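Local coordinates for PROTEIN (hypothetical protein EF0366) (Enterococcus faecalis, PDB 1VPY) that is of unknown function but adopts a closed TIM alpha/beta barrel of the DUF72 family and carries bound zinc ions, at residues 45-50 with 61-66; 99-104 with 115-120; 206-211 with 231-236; 253-258 with 265-270. All coordinates share one frame; numbering follows the deposited sequence.

Contact 1: residues 45-50 with 61-66; sequences VEMDTA and AEWVKA
Met-47, present as selenomethionine, and Thr-49 meet the indole of Trp-63 and make the whole of this contact, which has no hydrogen bond across it. The main component is a Met-aromatic and CH-pi interaction over one face of the indole. The terminal methyl of Met-47 lies above the benzene half: CE is 3.7 Å from the centroid of the Trp-63 six-membered ring and 12° off its normal. SE follows at 4.4 Å from the same centroid, again over the face. The chain bends at its last torsion (chi3 68°), which turns CE back across the ring and brings both selenium and methyl to the same pi surface.

Plain apolar contact supplies the rest. Thr-49 offers its methyl, with CG2 3.5 Å from Trp-63 CH2 and 4.0 Å from CZ2, so the outer corner of the indole is met obliquely. With OG1 anti to the backbone N (chi1 172°), CG2 is the branch nearest the ring. The backbones stay well apart, the nearest CA atoms being those of Met-47 and Trp-63 at 10.4 Å, and the long indole spans the gap.

Met-47 ends the second barrel strand, 44-47, on its outward side, whereas Glu-46 faces the interior and forms a salt bridge with Arg-204. Met-47 also packs on Phe-73 of the adjacent strand 72-76 and on Phe-21, while Trp-63 touches Leu-35 of helix 35-41, so helix 57-65 lies against the barrel wall beside that helix.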
loop_
_atom_site.group_PDB
_atom_site.type_symbol
_atom_site.label_atom_id
_atom_site.label_comp_id
_atom_site.label_asym_id
_atom_site.label_seq_id
_atom_site.Cartn_x
_atom_site.Cartn_y
_atom_site.Cartn_z
ATOM N N VAL A 45 8.527 -0.144 -5.535
ATOM C CA VAL A 45 8.340 -1.508 -5.086
ATOM C C VAL A 45 7.548 -1.508 -3.785
ATOM O O VAL A 45 7.628 -0.565 -3.005
ATOM C CB VAL A 45 9.686 -2.241 -4.900
ATOM C CG1 VAL A 45 10.329 -1.879 -3.576
ATOM C CG2 VAL A 45 9.502 -3.751 -5.010
ATOM N N GLU A 46 6.759 -2.552 -3.573
ATOM C CA GLU A 46 6.204 -2.799 -2.257
ATOM C C GLU A 46 6.927 -3.977 -1.650
ATOM O O GLU A 46 7.014 -5.043 -2.256
ATOM C CB GLU A 46 4.712 -3.083 -2.303
ATOM C CG GLU A 46 4.127 -3.347 -0.921
ATOM C CD GLU A 46 2.676 -3.746 -0.971
ATOM O OE1 GLU A 46 1.893 -3.076 -1.667
ATOM O OE2 GLU A 46 2.311 -4.735 -0.315
HETATM N N MSE A 47 7.454 -3.774 -0.450
HETATM C CA MSE A 47 8.122 -4.840 0.261
HETATM C C MSE A 47 7.291 -5.264 1.450
HETATM O O MSE A 47 6.950 -4.445 2.308
HETATM C CB MSE A 47 9.511 -4.403 0.679
HETATM C CG MSE A 47 10.404 -4.140 -0.510
HETATM SE SE MSE A 47 12.261 -3.909 0.004
HETATM C CE MSE A 47 12.703 -5.776 0.621
ATOM N N ASP A 48 6.960 -6.553 1.470
ATOM C CA ASP A 48 6.121 -7.138 2.502
ATOM C C ASP A 48 6.934 -7.822 3.593
ATOM O O ASP A 48 6.398 -8.216 4.617
ATOM C CB ASP A 48 5.154 -8.126 1.864
ATOM C CG ASP A 48 4.085 -7.440 1.033
ATOM O OD1 ASP A 48 4.026 -6.192 1.015
ATOM O OD2 ASP A 48 3.294 -8.157 0.393
ATOM N N THR A 49 8.236 -7.932 3.359
ATOM C CA THR A 49 9.167 -8.636 4.240
ATOM C C THR A 49 9.043 -8.294 5.736
ATOM O O THR A 49 9.120 -9.185 6.578
ATOM C CB THR A 49 10.625 -8.454 3.728
ATOM O OG1 THR A 49 11.554 -8.973 4.681
ATOM C CG2 THR A 49 10.931 -6.997 3.482
ATOM N N ALA A 50 8.832 -7.017 6.053
ATOM C CA ALA A 50 8.769 -6.551 7.445
ATOM C C ALA A 50 7.422 -6.821 8.118
ATOM O O ALA A 50 7.280 -6.668 9.332
ATOM C CB ALA A 50 9.132 -5.072 7.539
ATOM N N ALA A 61 19.146 -0.369 5.621
ATOM C CA ALA A 61 20.214 0.505 5.130
ATOM C C ALA A 61 20.741 0.076 3.761
ATOM O O ALA A 61 20.937 0.921 2.881
ATOM C CB ALA A 61 21.352 0.586 6.142
ATOM N N GLU A 62 20.957 -1.230 3.583
ATOM C CA GLU A 62 21.449 -1.766 2.307
ATOM C C GLU A 62 20.401 -1.677 1.211
ATOM O O GLU A 62 20.739 -1.351 0.066
ATOM C CB GLU A 62 21.951 -3.204 2.445
ATOM C CG GLU A 62 23.369 -3.313 3.013
ATOM C CD GLU A 62 24.455 -2.798 2.068
ATOM O OE1 GLU A 62 24.261 -2.853 0.831
ATOM O OE2 GLU A 62 25.511 -2.347 2.566
ATOM N N TRP A 63 19.141 -1.957 1.564
ATOM C CA TRP A 63 18.028 -1.809 0.628
ATOM C C TRP A 63 18.038 -0.405 0.057
ATOM O O TRP A 63 17.914 -0.223 -1.156
ATOM C CB TRP A 63 16.660 -2.076 1.285
ATOM C CG TRP A 63 16.443 -3.484 1.786
ATOM C CD1 TRP A 63 17.126 -4.610 1.415
ATOM C CD2 TRP A 63 15.456 -3.912 2.734
ATOM N NE1 TRP A 63 16.641 -5.707 2.089
ATOM C CE2 TRP A 63 15.614 -5.307 2.903
ATOM C CE3 TRP A 63 14.460 -3.249 3.464
ATOM C CZ2 TRP A 63 14.805 -6.056 3.770
ATOM C CZ3 TRP A 63 13.670 -3.986 4.328
ATOM C CH2 TRP A 63 13.846 -5.381 4.474
ATOM N N VAL A 64 18.194 0.577 0.945
ATOM C CA VAL A 64 18.257 1.984 0.565
ATOM C C VAL A 64 19.406 2.245 -0.413
ATOM O O VAL A 64 19.188 2.834 -1.474
ATOM C CB VAL A 64 18.340 2.901 1.810
ATOM C CG1 VAL A 64 18.760 4.314 1.435
ATOM C CG2 VAL A 64 17.000 2.922 2.526
ATOM N N LYS A 65 20.605 1.779 -0.070
ATOM C CA LYS A 65 21.795 1.976 -0.904
ATOM C C LYS A 65 21.704 1.311 -2.292
ATOM O O LYS A 65 22.347 1.762 -3.248
ATOM C CB LYS A 65 23.048 1.486 -0.166
ATOM C CG LYS A 65 23.371 2.255 1.110
ATOM N N ALA A 66 20.890 0.260 -2.397
ATOM C CA ALA A 66 20.846 -0.597 -3.590
ATOM C C ALA A 66 19.991 -0.055 -4.733
ATOM O O ALA A 66 20.022 -0.592 -5.847
ATOM C CB ALA A 66 20.373 -1.988 -3.213
#

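Contact 2: residues 99-104 with 115-120; sequences TAFLES and FAFLVQ
Phe-101 points from its helix toward Phe-117 with CG anti to the backbone N (chi1 -175°), while Phe-117 leaves its strand with CG anti to the carbonyl carbon (chi1 -71°). The rings reach across from helix and strand and overlap only in part. The result is an offset edge-to-face pair, with centroids of the Phe-101 and Phe-117 rings 5.2 Å apart and planes inclined at 62°. Phe-101 supplies the edge: its CE2 sits over the face of Phe-117, displaced toward the rim, 3.5 Å from Phe-117 CE1. Neighbouring CZ joins it, 3.6 Å from the same Phe-117 CE1, so one C-C side of the first ring rests on the CD1-CE1 side of the second.

No polar group takes part across the interface. Within the helix, the carbonyl of Phe-101 accepts a hydrogen bond from the hydroxyl of Ser-104, OG to O 3.2 Å, with the donor tilted from the carbonyl plane; this gives the buried hydroxyl a partner on its own helix.

The pair fastens helix 94-104 to the outer surface of strand 114-120, the fourth strand of the TIM barrel, so that a helix of the outer layer is packed on the strand that follows it. Around it, Phe-117 also packs on Met-75 of strand 72-76 and Ile-147 of strand 147-150, the two neighbours of its strand, and its ring meets that of Phe-142 just beyond helix 129-141.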
loop_
_atom_site.group_PDB
_atom_site.type_symbol
_atom_site.label_atom_id
_atom_site.label_comp_id
_atom_site.label_asym_id
_atom_site.label_seq_id
_atom_site.Cartn_x
_atom_site.Cartn_y
_atom_site.Cartn_z
ATOM N N THR A 99 8.614 1.427 18.566
ATOM C CA THR A 99 10.016 1.856 18.638
ATOM C C THR A 99 10.944 0.962 17.816
ATOM O O THR A 99 11.850 1.457 17.148
ATOM C CB THR A 99 10.542 1.877 20.096
ATOM O OG1 THR A 99 9.541 2.407 20.965
ATOM C CG2 THR A 99 11.816 2.720 20.207
ATOM N N ALA A 100 10.724 -0.350 17.884
ATOM C CA ALA A 100 11.532 -1.312 17.139
ATOM C C ALA A 100 11.359 -1.121 15.637
ATOM O O ALA A 100 12.339 -1.111 14.886
ATOM C CB ALA A 100 11.179 -2.733 17.542
ATOM N N PHE A 101 10.109 -0.950 15.212
ATOM C CA PHE A 101 9.797 -0.715 13.808
ATOM C C PHE A 101 10.432 0.580 13.304
ATOM O O PHE A 101 11.149 0.569 12.298
ATOM C CB PHE A 101 8.279 -0.719 13.565
ATOM C CG PHE A 101 7.898 -0.589 12.113
ATOM C CD1 PHE A 101 7.929 -1.695 11.270
ATOM C CD2 PHE A 101 7.510 0.642 11.589
ATOM C CE1 PHE A 101 7.586 -1.576 9.922
ATOM C CE2 PHE A 101 7.167 0.772 10.245
ATOM C CZ PHE A 101 7.202 -0.340 9.410
ATOM N N LEU A 102 10.186 1.681 14.012
ATOM C CA LEU A 102 10.694 2.992 13.608
ATOM C C LEU A 102 12.214 3.094 13.712
ATOM O O LEU A 102 12.836 3.875 12.980
ATOM C CB LEU A 102 10.035 4.109 14.421
ATOM C CG LEU A 102 8.541 4.378 14.235
ATOM C CD1 LEU A 102 8.100 5.476 15.180
ATOM C CD2 LEU A 102 8.202 4.753 12.795
ATOM N N GLU A 103 12.802 2.314 14.622
ATOM C CA GLU A 103 14.258 2.260 14.781
ATOM C C GLU A 103 14.906 1.529 13.606
ATOM O O GLU A 103 15.951 1.948 13.106
ATOM C CB GLU A 103 14.664 1.611 16.117
ATOM N N SER A 104 14.275 0.444 13.161
ATOM C CA SER A 104 14.787 -0.324 12.032
ATOM C C SER A 104 14.525 0.396 10.719
ATOM O O SER A 104 15.304 0.273 9.778
ATOM C CB SER A 104 14.175 -1.722 11.997
ATOM O OG SER A 104 12.988 -1.755 11.229
ATOM N N PHE A 115 7.931 6.002 -0.041
ATOM C CA PHE A 115 6.670 6.441 -0.602
ATOM C C PHE A 115 5.600 6.492 0.512
ATOM O O PHE A 115 4.984 7.535 0.738
ATOM C CB PHE A 115 6.247 5.556 -1.774
ATOM C CG PHE A 115 5.051 6.069 -2.511
ATOM C CD1 PHE A 115 5.180 7.068 -3.458
ATOM C CD2 PHE A 115 3.787 5.553 -2.254
ATOM C CE1 PHE A 115 4.071 7.550 -4.147
ATOM C CE2 PHE A 115 2.671 6.029 -2.939
ATOM C CZ PHE A 115 2.823 7.034 -3.889
ATOM N N ALA A 116 5.412 5.383 1.221
ATOM C CA ALA A 116 4.499 5.348 2.361
ATOM C C ALA A 116 4.668 4.061 3.158
ATOM O O ALA A 116 5.126 3.055 2.612
ATOM C CB ALA A 116 3.055 5.492 1.894
ATOM N N PHE A 117 4.330 4.100 4.446
ATOM C CA PHE A 117 4.112 2.865 5.200
ATOM C C PHE A 117 2.704 2.367 4.917
ATOM O O PHE A 117 1.739 3.121 5.069
ATOM C CB PHE A 117 4.295 3.074 6.706
ATOM C CG PHE A 117 5.716 3.297 7.112
ATOM C CD1 PHE A 117 6.669 2.301 6.931
ATOM C CD2 PHE A 117 6.107 4.502 7.673
ATOM C CE1 PHE A 117 7.993 2.507 7.298
ATOM C CE2 PHE A 117 7.431 4.722 8.044
ATOM C CZ PHE A 117 8.375 3.725 7.855
ATOM N N LEU A 118 2.582 1.116 4.481
ATOM C CA LEU A 118 1.260 0.544 4.240
ATOM C C LEU A 118 0.785 -0.182 5.479
ATOM O O LEU A 118 1.398 -1.144 5.920
ATOM C CB LEU A 118 1.230 -0.377 3.007
ATOM C CG LEU A 118 0.008 -1.295 2.848
ATOM C CD1 LEU A 118 -1.297 -0.539 2.564
ATOM C CD2 LEU A 118 0.271 -2.336 1.784
ATOM N N VAL A 119 -0.299 0.315 6.057
ATOM C CA VAL A 119 -0.953 -0.358 7.170
ATOM C C VAL A 119 -2.229 -0.966 6.595
ATOM O O VAL A 119 -3.195 -0.256 6.303
ATOM C CB VAL A 119 -1.265 0.615 8.332
ATOM C CG1 VAL A 119 -1.802 -0.135 9.538
ATOM C CG2 VAL A 119 -0.025 1.415 8.723
ATOM N N GLN A 120 -2.206 -2.285 6.418
ATOM C CA GLN A 120 -3.271 -3.006 5.737
ATOM C C GLN A 120 -4.039 -3.901 6.724
ATOM O O GLN A 120 -3.465 -4.836 7.286
ATOM C CB GLN A 120 -2.654 -3.812 4.586
ATOM C CG GLN A 120 -3.628 -4.635 3.759
ATOM C CD GLN A 120 -3.808 -6.026 4.312
ATOM O OE1 GLN A 120 -2.852 -6.803 4.410
ATOM N NE2 GLN A 120 -5.036 -6.352 4.685
#

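Contact 3: residues 206-211 with 231-236; sequences HGRNAA and TQEIAD
The long beta-alpha loop that leaves barrel strand 201-205 is tied to the first turn of the helix it leads to, 231-245, by a salt bridge between Arg-208 and Glu-233. Guanidinium NH1 of Arg-208 and carboxylate OE2 of Glu-233 are 3.3 Å apart. It is a single-point bridge: the two planar groups stand 79° to each other, and OE2 reaches the guanidinium obliquely. Glu-233 CG lies alongside, 3.5 Å from Arg-208 NH1, and OE2 comes within 3.8 Å of Arg-208 CD. Both side chains are stretched out, Arg-208 from CG to NE and Glu-233 beyond CG, and the two extended chains lie antiparallel alongside each other, closing the gap between loop and helix.

Each charged end has a stronger partner outside the two segments. Arg-208 NH2 makes a salt bridge with Asp-180 at the end of strand 175-180, and Glu-233 OE2 is hydrogen-bonded to the hydroxyl of Tyr-227. The arginine is therefore shared by two acids, and Glu-233 OE2 has two partners, Arg-208 NH1 and the Tyr-227 hydroxyl. Asp-236, one turn further along the helix, keeps its OD2 5.4 Å from Arg-208 NH1; it probably adds to the negative field without touching.

Residues 214-221 of the same loop are not modelled, consistent with mobility beyond the bridged part. The bridge thus joins a beta-alpha loop at the C-terminal end of the barrel strands to the following helix; active sites of TIM barrels commonly lie at that end, although no site is established here.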
loop_
_atom_site.group_PDB
_atom_site.type_symbol
_atom_site.label_atom_id
_atom_site.label_comp_id
_atom_site.label_asym_id
_atom_site.label_seq_id
_atom_site.Cartn_x
_atom_site.Cartn_y
_atom_site.Cartn_z
ATOM N N HIS A 206 -5.302 -6.308 -6.508
ATOM C CA HIS A 206 -5.147 -7.648 -5.964
ATOM C C HIS A 206 -5.621 -8.730 -6.926
ATOM O O HIS A 206 -5.471 -9.919 -6.637
ATOM C CB HIS A 206 -5.920 -7.767 -4.647
ATOM C CG HIS A 206 -5.408 -6.871 -3.563
ATOM N ND1 HIS A 206 -4.193 -7.071 -2.943
ATOM C CD2 HIS A 206 -5.942 -5.762 -2.997
ATOM C CE1 HIS A 206 -4.003 -6.128 -2.037
ATOM N NE2 HIS A 206 -5.048 -5.321 -2.051
ATOM N N GLY A 207 -6.199 -8.320 -8.054
ATOM C CA GLY A 207 -6.861 -9.250 -8.961
ATOM C C GLY A 207 -8.268 -9.563 -8.489
ATOM O O GLY A 207 -8.664 -9.172 -7.394
ATOM N N ARG A 208 -9.026 -10.289 -9.298
ATOM C CA ARG A 208 -10.450 -10.447 -9.025
ATOM C C ARG A 208 -10.886 -11.884 -8.725
ATOM O O ARG A 208 -12.082 -12.198 -8.768
ATOM C CB ARG A 208 -11.269 -9.838 -10.163
ATOM C CG ARG A 208 -11.336 -8.334 -10.079
ATOM C CD ARG A 208 -11.664 -7.709 -11.405
ATOM N NE ARG A 208 -11.366 -6.279 -11.382
ATOM C CZ ARG A 208 -11.697 -5.427 -12.347
ATOM N NH1 ARG A 208 -12.347 -5.847 -13.427
ATOM N NH2 ARG A 208 -11.383 -4.147 -12.230
ATOM N N ASN A 209 -9.913 -12.734 -8.399
ATOM C CA ASN A 209 -10.158 -14.131 -8.064
ATOM C C ASN A 209 -10.553 -14.284 -6.587
ATOM O O ASN A 209 -9.726 -14.121 -5.686
ATOM C CB ASN A 209 -8.922 -14.971 -8.418
ATOM C CG ASN A 209 -9.190 -16.470 -8.405
ATOM O OD1 ASN A 209 -10.224 -16.936 -7.927
ATOM N ND2 ASN A 209 -8.244 -17.235 -8.935
ATOM N N ALA A 210 -11.826 -14.599 -6.361
ATOM C CA ALA A 210 -12.420 -14.678 -5.019
ATOM C C ALA A 210 -11.848 -15.776 -4.105
ATOM O O ALA A 210 -11.940 -15.669 -2.883
ATOM C CB ALA A 210 -13.943 -14.816 -5.127
ATOM N N ALA A 211 -11.261 -16.817 -4.697
ATOM C CA ALA A 211 -10.792 -17.994 -3.951
ATOM C C ALA A 211 -9.902 -17.662 -2.747
ATOM O O ALA A 211 -8.820 -17.082 -2.898
ATOM C CB ALA A 211 -10.083 -18.957 -4.882
ATOM N N THR A 231 -6.757 -7.012 -21.147
ATOM C CA THR A 231 -6.571 -5.731 -21.819
ATOM C C THR A 231 -7.654 -4.718 -21.423
ATOM O O THR A 231 -7.346 -3.552 -21.160
ATOM C CB THR A 231 -6.488 -5.924 -23.351
ATOM O OG1 THR A 231 -5.580 -6.992 -23.634
ATOM C CG2 THR A 231 -5.977 -4.663 -24.047
ATOM N N GLN A 232 -8.906 -5.171 -21.351
ATOM C CA GLN A 232 -10.013 -4.308 -20.943
ATOM C C GLN A 232 -9.908 -3.861 -19.485
ATOM O O GLN A 232 -10.195 -2.706 -19.163
ATOM C CB GLN A 232 -11.369 -4.974 -21.207
ATOM C CG GLN A 232 -12.577 -4.058 -20.984
ATOM C CD GLN A 232 -12.616 -2.877 -21.943
ATOM O OE1 GLN A 232 -12.334 -1.737 -21.565
ATOM N NE2 GLN A 232 -12.961 -3.148 -23.195
ATOM N N GLU A 233 -9.493 -4.763 -18.605
ATOM C CA GLU A 233 -9.321 -4.408 -17.200
ATOM C C GLU A 233 -8.186 -3.411 -17.008
ATOM O O GLU A 233 -8.347 -2.416 -16.288
ATOM C CB GLU A 233 -9.139 -5.651 -16.337
ATOM C CG GLU A 233 -10.401 -6.498 -16.280
ATOM C CD GLU A 233 -10.176 -7.887 -15.723
ATOM O OE1 GLU A 233 -9.067 -8.452 -15.880
ATOM O OE2 GLU A 233 -11.135 -8.419 -15.132
ATOM N N ILE A 234 -7.054 -3.651 -17.668
ATOM C CA ILE A 234 -5.939 -2.696 -17.624
ATOM C C ILE A 234 -6.376 -1.334 -18.163
ATOM O O ILE A 234 -5.902 -0.305 -17.692
ATOM C CB ILE A 234 -4.682 -3.193 -18.395
ATOM C CG1 ILE A 234 -4.139 -4.497 -17.797
ATOM C CG2 ILE A 234 -3.593 -2.120 -18.428
ATOM C CD1 ILE A 234 -3.651 -4.380 -16.380
ATOM N N ALA A 235 -7.287 -1.336 -19.139
ATOM C CA ALA A 235 -7.812 -0.100 -19.705
ATOM C C ALA A 235 -8.689 0.651 -18.706
ATOM O O ALA A 235 -8.560 1.870 -18.570
ATOM C CB ALA A 235 -8.581 -0.378 -20.992
ATOM N N ASP A 236 -9.577 -0.073 -18.020
ATOM C CA ASP A 236 -10.458 0.520 -17.014
ATOM C C ASP A 236 -9.625 1.107 -15.887
ATOM O O ASP A 236 -9.795 2.275 -15.529
ATOM C CB ASP A 236 -11.434 -0.515 -16.447
ATOM C CG ASP A 236 -12.455 -1.005 -17.476
ATOM O OD1 ASP A 236 -12.951 -0.200 -18.292
ATOM O OD2 ASP A 236 -12.772 -2.215 -17.455
#

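Contact 4: residues 253-258 with 265-270; sequences VIFNNN and ENALQM
Phe-255 is the centre of the contact, its ring lying flat against the helix backbone. Ala-267 N stands 3.9 Å above the ring, over its middle, and the carbonyl carbon of Asn-266 lies over the same face nearer the rim. Two beta-carbons border it: Ala-267 CB is 3.5 Å from Phe-255 CD1, and Asn-266 CB is 3.6 Å from Phe-255 CE2. Met-270, a selenomethionine, comes to the ring's edge instead. SE lies 3.8 Å from Phe-255 CZ and 75° off the ring normal, an edge-on Met-aromatic contact, and it also reaches Val-253 CG1 at 4.2 Å. Bends at chi2 and chi3 of Met-270 curl the selenium into this place.

The strand is 250-255, last of the TIM barrel, and helix 260-273 follows it directly, so this is the final beta-alpha unit. The short segments run roughly antiparallel, at 146°, with axes 9.0 Å apart. Leu-16 and Leu-18 of strand 13-18, where the barrel closes, pack on the same residues, and Ile-234 of helix 231-245 touches Met-270.

Beyond the aromatic ring the amide planes of Asn-257 and Asn-266 are nearly parallel (6° apart) but offset from each other. ND2 of Asn-257 donates a weak hydrogen bond to OD1 of Asn-266, 3.1 Å long. The stronger partners lie in the loop that leads into helix 231-245: Tyr-227 O accepts from Asn-257 ND2, and Tyr-229 N donates to Asn-266 OD1. On the other side of its amide, Asn-266 ND2 gives a weak bond to Gln-269 OE1, at 3.4 Å.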
loop_
_atom_site.group_PDB
_atom_site.type_symbol
_atom_site.label_atom_id
_atom_site.label_comp_id
_atom_site.label_asym_id
_atom_site.label_seq_id
_atom_site.Cartn_x
_atom_site.Cartn_y
_atom_site.Cartn_z
ATOM N N VAL A 253 1.156 2.905 -7.904
ATOM C CA VAL A 253 0.376 1.756 -8.323
ATOM C C VAL A 253 1.127 0.453 -8.046
ATOM O O VAL A 253 2.231 0.233 -8.558
ATOM C CB VAL A 253 -0.017 1.848 -9.814
ATOM C CG1 VAL A 253 -0.838 0.639 -10.221
ATOM C CG2 VAL A 253 -0.796 3.143 -10.095
ATOM N N ILE A 254 0.512 -0.395 -7.221
ATOM C CA ILE A 254 1.087 -1.690 -6.886
ATOM C C ILE A 254 0.217 -2.818 -7.425
ATOM O O ILE A 254 -0.951 -2.968 -7.036
ATOM C CB ILE A 254 1.286 -1.854 -5.352
ATOM C CG1 ILE A 254 2.312 -0.839 -4.811
ATOM C CG2 ILE A 254 1.657 -3.285 -4.988
ATOM C CD1 ILE A 254 3.642 -0.776 -5.544
ATOM N N PHE A 255 0.790 -3.600 -8.336
ATOM C CA PHE A 255 0.157 -4.830 -8.778
ATOM C C PHE A 255 0.532 -5.938 -7.799
ATOM O O PHE A 255 1.702 -6.307 -7.675
ATOM C CB PHE A 255 0.584 -5.182 -10.206
ATOM C CG PHE A 255 -0.044 -4.314 -11.265
ATOM C CD1 PHE A 255 0.516 -3.082 -11.600
ATOM C CD2 PHE A 255 -1.199 -4.726 -11.920
ATOM C CE1 PHE A 255 -0.078 -2.269 -12.581
ATOM C CE2 PHE A 255 -1.792 -3.934 -12.906
ATOM C CZ PHE A 255 -1.236 -2.703 -13.234
ATOM N N ASN A 256 -0.468 -6.443 -7.083
ATOM C CA ASN A 256 -0.252 -7.449 -6.056
ATOM C C ASN A 256 -1.027 -8.732 -6.389
ATOM O O ASN A 256 -1.220 -9.612 -5.548
ATOM C CB ASN A 256 -0.653 -6.867 -4.694
ATOM C CG ASN A 256 -0.367 -7.805 -3.537
ATOM O OD1 ASN A 256 0.684 -8.448 -3.478
ATOM N ND2 ASN A 256 -1.306 -7.886 -2.607
ATOM N N ASN A 257 -1.475 -8.830 -7.637
ATOM C CA ASN A 257 -2.181 -10.017 -8.099
ATOM C C ASN A 257 -1.176 -11.134 -8.303
ATOM O O ASN A 257 0.011 -10.872 -8.525
ATOM C CB ASN A 257 -2.962 -9.727 -9.385
ATOM C CG ASN A 257 -2.097 -9.126 -10.474
ATOM O OD1 ASN A 257 -1.342 -8.176 -10.239
ATOM N ND2 ASN A 257 -2.198 -9.676 -11.674
ATOM N N ASN A 258 -1.642 -12.376 -8.238
ATOM C CA ASN A 258 -0.721 -13.486 -8.082
ATOM C C ASN A 258 -0.003 -14.023 -9.303
ATOM O O ASN A 258 -0.495 -13.970 -10.435
ATOM C CB ASN A 258 -1.315 -14.611 -7.239
ATOM C CG ASN A 258 -1.130 -14.372 -5.766
ATOM O OD1 ASN A 258 -0.325 -13.535 -5.355
ATOM N ND2 ASN A 258 -1.878 -15.103 -4.953
ATOM N N GLU A 265 3.669 -8.464 -15.945
ATOM C CA GLU A 265 3.117 -8.353 -17.291
ATOM C C GLU A 265 2.078 -7.231 -17.299
ATOM O O GLU A 265 2.155 -6.312 -18.117
ATOM C CB GLU A 265 2.504 -9.685 -17.745
ATOM C CG GLU A 265 2.035 -9.727 -19.205
ATOM C CD GLU A 265 3.162 -9.999 -20.206
ATOM O OE1 GLU A 265 4.310 -10.265 -19.776
ATOM O OE2 GLU A 265 2.891 -9.960 -21.432
ATOM N N ASN A 266 1.136 -7.298 -16.360
ATOM C CA ASN A 266 0.112 -6.274 -16.218
ATOM C C ASN A 266 0.676 -4.860 -16.008
ATOM O O ASN A 266 0.187 -3.902 -16.615
ATOM C CB ASN A 266 -0.860 -6.629 -15.089
ATOM C CG ASN A 266 -1.722 -7.843 -15.404
ATOM O OD1 ASN A 266 -2.328 -8.420 -14.504
ATOM N ND2 ASN A 266 -1.790 -8.231 -16.679
ATOM N N ALA A 267 1.691 -4.733 -15.152
ATOM C CA ALA A 267 2.325 -3.437 -14.907
ATOM C C ALA A 267 3.012 -2.897 -16.168
ATOM O O ALA A 267 2.920 -1.712 -16.471
ATOM C CB ALA A 267 3.297 -3.519 -13.743
ATOM N N LEU A 268 3.677 -3.776 -16.911
ATOM C CA LEU A 268 4.298 -3.402 -18.183
ATOM C C LEU A 268 3.253 -3.018 -19.230
ATOM O O LEU A 268 3.536 -2.208 -20.109
ATOM C CB LEU A 268 5.216 -4.518 -18.697
ATOM C CG LEU A 268 6.699 -4.562 -18.271
ATOM C CD1 LEU A 268 7.017 -4.105 -16.807
ATOM C CD2 LEU A 268 7.281 -5.959 -18.542
ATOM N N GLN A 269 2.048 -3.581 -19.118
ATOM C CA GLN A 269 0.925 -3.195 -19.982
ATOM C C GLN A 269 0.458 -1.776 -19.688
ATOM O O GLN A 269 0.380 -0.949 -20.597
ATOM C CB GLN A 269 -0.250 -4.174 -19.857
ATOM C CG GLN A 269 -0.116 -5.433 -20.709
ATOM C CD GLN A 269 -1.096 -6.526 -20.305
ATOM O OE1 GLN A 269 -0.693 -7.603 -19.842
ATOM N NE2 GLN A 269 -2.391 -6.252 -20.473
HETATM N N MSE A 270 0.157 -1.508 -18.415
HETATM C CA MSE A 270 -0.269 -0.190 -17.959
HETATM C C MSE A 270 0.699 0.904 -18.383
HETATM O O MSE A 270 0.304 1.911 -18.970
HETATM C CB MSE A 270 -0.405 -0.182 -16.446
HETATM C CG MSE A 270 -1.842 -0.133 -15.947
HETATM SE SE MSE A 270 -2.015 0.858 -14.246
HETATM C CE MSE A 270 -0.698 2.224 -14.602
#

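In the fold
From the N terminus the four contacts follow in series; none nests in or crosses another. Contact 1 closes the short excursion from the second barrel strand to its helix, and contact 2 the one between helix 94-104 and the fourth strand. Contact 3 closes the longest connection, around the loop after strand 201-205, and contact 4 the last beta-alpha turn. Contacts 1, 2 and 4 reach the same closed sheet; inside it Glu-46 packs against Leu-118 and Ile-254, joining contact 1 to both. Contacts 3 and 4 touch through Ile-234 with Met-270 and Gln-269, and through His-206 with Asn-256 and Asn-257. Contacts 2 and 4 lie on opposite sides of the chain's centre.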